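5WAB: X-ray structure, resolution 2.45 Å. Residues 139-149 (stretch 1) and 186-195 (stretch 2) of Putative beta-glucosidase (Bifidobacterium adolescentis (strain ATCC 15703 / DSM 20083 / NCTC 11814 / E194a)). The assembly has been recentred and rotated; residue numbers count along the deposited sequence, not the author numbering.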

# COMPACT_ATOMS: atom_id res chain seq x y z
N ILE A 139 -5.81 8.41 -1.98
CA ILE A 139 -6.00 8.94 -0.63
C ILE A 139 -5.57 10.40 -0.56
O ILE A 139 -6.28 11.25 -0.01
CB ILE A 139 -5.24 8.08 0.40
CG1 ILE A 139 -5.81 6.66 0.43
CG2 ILE A 139 -5.34 8.69 1.78
CD1 ILE A 139 -7.27 6.61 0.85
N VAL A 140 -4.39 10.72 -1.11
CA VAL A 140 -3.88 12.09 -1.07
C VAL A 140 -4.79 13.02 -1.86
O VAL A 140 -5.23 14.06 -1.36
CB VAL A 140 -2.44 12.14 -1.60
CG1 VAL A 140 -1.95 13.57 -1.68
CG2 VAL A 140 -1.51 11.30 -0.72
N ALA A 141 -5.07 12.68 -3.12
CA ALA A 141 -5.91 13.54 -3.95
C ALA A 141 -7.33 13.63 -3.40
O ALA A 141 -7.96 14.69 -3.45
CB ALA A 141 -5.93 13.03 -5.39
N GLY A 142 -7.85 12.52 -2.87
CA GLY A 142 -9.21 12.53 -2.36
C GLY A 142 -9.37 13.39 -1.13
O GLY A 142 -10.28 14.22 -1.05
N VAL A 143 -8.50 13.20 -0.13
CA VAL A 143 -8.62 13.96 1.12
C VAL A 143 -8.42 15.44 0.85
O VAL A 143 -9.23 16.28 1.26
CB VAL A 143 -7.62 13.44 2.16
CG1 VAL A 143 -7.60 14.36 3.39
CG2 VAL A 143 -7.93 12.01 2.56
N GLN A 144 -7.35 15.79 0.13
CA GLN A 144 -7.03 17.19 -0.07
C GLN A 144 -8.00 17.88 -1.03
O GLN A 144 -8.08 19.12 -1.02
CB GLN A 144 -5.58 17.30 -0.57
CG GLN A 144 -4.56 16.74 0.44
CD GLN A 144 -3.11 17.05 0.08
OE1 GLN A 144 -2.19 16.80 0.87
NE2 GLN A 144 -2.89 17.60 -1.11
N SER A 145 -8.78 17.12 -1.80
CA SER A 145 -9.82 17.73 -2.62
C SER A 145 -10.90 18.37 -1.76
O SER A 145 -11.68 19.18 -2.28
CB SER A 145 -10.45 16.71 -3.56
OG SER A 145 -11.26 15.78 -2.86
N LYS A 146 -10.96 18.03 -0.48
CA LYS A 146 -11.90 18.63 0.45
C LYS A 146 -11.25 19.71 1.31
O LYS A 146 -11.92 20.27 2.19
CB LYS A 146 -12.50 17.56 1.36
CG LYS A 146 -13.24 16.48 0.61
CD LYS A 146 -14.51 17.01 -0.01
CE LYS A 146 -15.30 15.89 -0.66
NZ LYS A 146 -16.66 16.35 -1.06
N GLY A 147 -9.98 20.02 1.08
CA GLY A 147 -9.27 21.03 1.83
C GLY A 147 -8.55 20.55 3.06
O GLY A 147 -8.12 21.39 3.86
N VAL A 148 -8.40 19.24 3.25
CA VAL A 148 -7.75 18.66 4.42
C VAL A 148 -6.42 18.04 4.00
O VAL A 148 -6.33 17.43 2.93
CB VAL A 148 -8.65 17.61 5.10
CG1 VAL A 148 -7.99 17.07 6.35
CG2 VAL A 148 -10.01 18.20 5.42
N GLY A 149 -5.39 18.21 4.83
CA GLY A 149 -4.09 17.68 4.49
C GLY A 149 -3.93 16.21 4.80
O GLY A 149 -4.61 15.64 5.65
N HIS A 186 5.84 9.35 -7.31
CA HIS A 186 4.63 9.52 -8.12
C HIS A 186 3.57 10.33 -7.40
O HIS A 186 2.90 11.16 -8.01
CB HIS A 186 4.06 8.15 -8.51
CG HIS A 186 2.78 8.25 -9.28
ND1 HIS A 186 2.72 8.64 -10.60
CD2 HIS A 186 1.49 8.06 -8.89
CE1 HIS A 186 1.46 8.65 -11.00
NE2 HIS A 186 0.70 8.31 -9.98
N ILE A 187 3.37 10.08 -6.11
CA ILE A 187 2.35 10.81 -5.37
C ILE A 187 2.76 12.27 -5.18
O ILE A 187 1.92 13.18 -5.25
CB ILE A 187 2.09 10.09 -4.04
CG1 ILE A 187 1.59 8.67 -4.35
CG2 ILE A 187 1.09 10.86 -3.21
CD1 ILE A 187 1.34 7.80 -3.13
N VAL A 188 4.06 12.53 -4.98
CA VAL A 188 4.53 13.91 -4.83
C VAL A 188 4.35 14.68 -6.13
O VAL A 188 3.97 15.86 -6.12
CB VAL A 188 6.00 13.92 -4.37
CG1 VAL A 188 6.64 15.27 -4.65
CG2 VAL A 188 6.11 13.60 -2.88
N LYS A 189 4.64 14.04 -7.26
CA LYS A 189 4.53 14.73 -8.54
C LYS A 189 3.09 14.79 -9.04
O LYS A 189 2.69 15.79 -9.64
CB LYS A 189 5.45 14.07 -9.57
CG LYS A 189 6.92 14.34 -9.32
CD LYS A 189 7.78 13.60 -10.31
CE LYS A 189 9.24 13.98 -10.15
NZ LYS A 189 10.13 13.13 -10.98
N THR A 190 2.30 13.73 -8.82
CA THR A 190 0.95 13.73 -9.37
C THR A 190 0.01 14.51 -8.48
O THR A 190 -0.70 15.41 -8.95
CB THR A 190 0.45 12.30 -9.57
OG1 THR A 190 1.36 11.63 -10.45
CG2 THR A 190 -0.96 12.31 -10.19
N ALA A 191 -0.03 14.18 -7.21
CA ALA A 191 -0.73 15.03 -6.27
C ALA A 191 0.37 15.86 -5.63
O ALA A 191 1.45 15.99 -6.20
CB ALA A 191 -1.54 14.19 -5.28
N GLN A 192 0.14 16.36 -4.45
CA GLN A 192 1.17 17.16 -3.81
C GLN A 192 0.79 17.14 -2.35
O GLN A 192 0.07 18.03 -1.88
CB GLN A 192 1.25 18.59 -4.36
CG GLN A 192 2.14 18.78 -5.60
CD GLN A 192 3.64 18.83 -5.27
OE1 GLN A 192 4.03 19.01 -4.11
NE2 GLN A 192 4.48 18.69 -6.29
N PRO A 193 1.22 16.12 -1.61
CA PRO A 193 0.76 16.00 -0.22
C PRO A 193 1.22 17.20 0.58
O PRO A 193 2.38 17.61 0.50
CB PRO A 193 1.42 14.70 0.26
CG PRO A 193 1.93 14.02 -0.99
CD PRO A 193 2.23 15.11 -1.95
N TRP A 194 0.30 17.77 1.34
CA TRP A 194 0.66 18.96 2.09
C TRP A 194 1.65 18.65 3.20
O TRP A 194 2.29 19.56 3.73
CB TRP A 194 -0.62 19.64 2.62
CG TRP A 194 -1.55 20.07 1.50
CD1 TRP A 194 -1.25 20.12 0.17
CD2 TRP A 194 -2.91 20.51 1.62
NE1 TRP A 194 -2.34 20.56 -0.55
CE2 TRP A 194 -3.37 20.81 0.32
CE3 TRP A 194 -3.78 20.69 2.70
CZ2 TRP A 194 -4.66 21.28 0.07
CZ3 TRP A 194 -5.06 21.15 2.45
CH2 TRP A 194 -5.49 21.44 1.14
N THR A 195 1.83 17.37 3.53
CA THR A 195 2.69 16.94 4.62
C THR A 195 3.28 15.57 4.27
O THR A 195 2.62 14.76 3.61
CB THR A 195 1.89 16.89 5.94
OG1 THR A 195 1.60 18.23 6.36
CG2 THR A 195 2.67 16.19 7.03

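The apolar centre of the contact is Val140, a buried residue on the helix of stretch 1 whose CA-to-CB bond points toward stretch 2. With chi1 at 175° (t), its methyls pack on three side chains: the closest pairs are Val140 CG2 to Ile187 CG2 at 3.6 Å, Val140 CG1 to Ala191 CB at 3.7 Å and Val140 CG1 to Pro193 CG at 4.0 Å. These are van der Waals separations, and they place one branched side chain against both the last turn of the second helix and the loop that follows it. Ile187, also buried, points its CA-to-CB bond toward stretch 1 and adopts m for chi1 and t for chi2.

Ala191 is the first residue to leave helical phi/psi after the second helix. Its single methyl fits a close approach of the backbones: the CA atoms of Ala141 and Ala191 are 5.9 Å apart, and Ala191 CB comes within 4.4 Å of Ala141 N. The CA atoms of Val140 and Pro193 are similarly near, at 6.1 Å.

One helical turn beyond Val140, Gln144 supplies the polar link. Its side chain is extended past chi1 (m, t, then chi3 of 171°), which carries the terminal amide to the backbone of stretch 2. There it makes two hydrogen bonds in opposite senses: Trp194 N donates to Gln144 OE1 (2.7 Å, N-H...acceptor angle 160°), and Gln144 NE2 donates to Gln192 O (3.1 Å, 171°). A glutamine suits this position because one planar group offers both an acceptor and a donor, here bracketing Pro193, whose CA sits 3.2 Å from Gln144 OE1.

The same amide lies over one face of the Trp194 ring. The 3.1 Å approach of Gln144 NE2 to Trp194 NE1 brings two donors together, so it is proximity and not a hydrogen bond.

Trp194 has the largest area covered by the other stretch, 103 Å² of a summed 394 Å² buried. With chi1 at -61° (m) and chi2 at -12°, its indole reaches the segment after the first helix. Gly147 O approaches the ring edge, near its plane, at 3.4 Å from Trp194 CZ3, and Gly149 CA lies obliquely 3.5 Å from Trp194 CE3. Both glycines suit their places, for different reasons. Gly147 is the first residue after the helix to leave helical phi/psi, in a Schellman motif, with phi/psi of 91/12, where a CB would jam against the preceding carbonyl O. At Gly149, an ideal CB would fall a tight 3.4 Å from Trp194 CE3, so its absence leaves room for the indole.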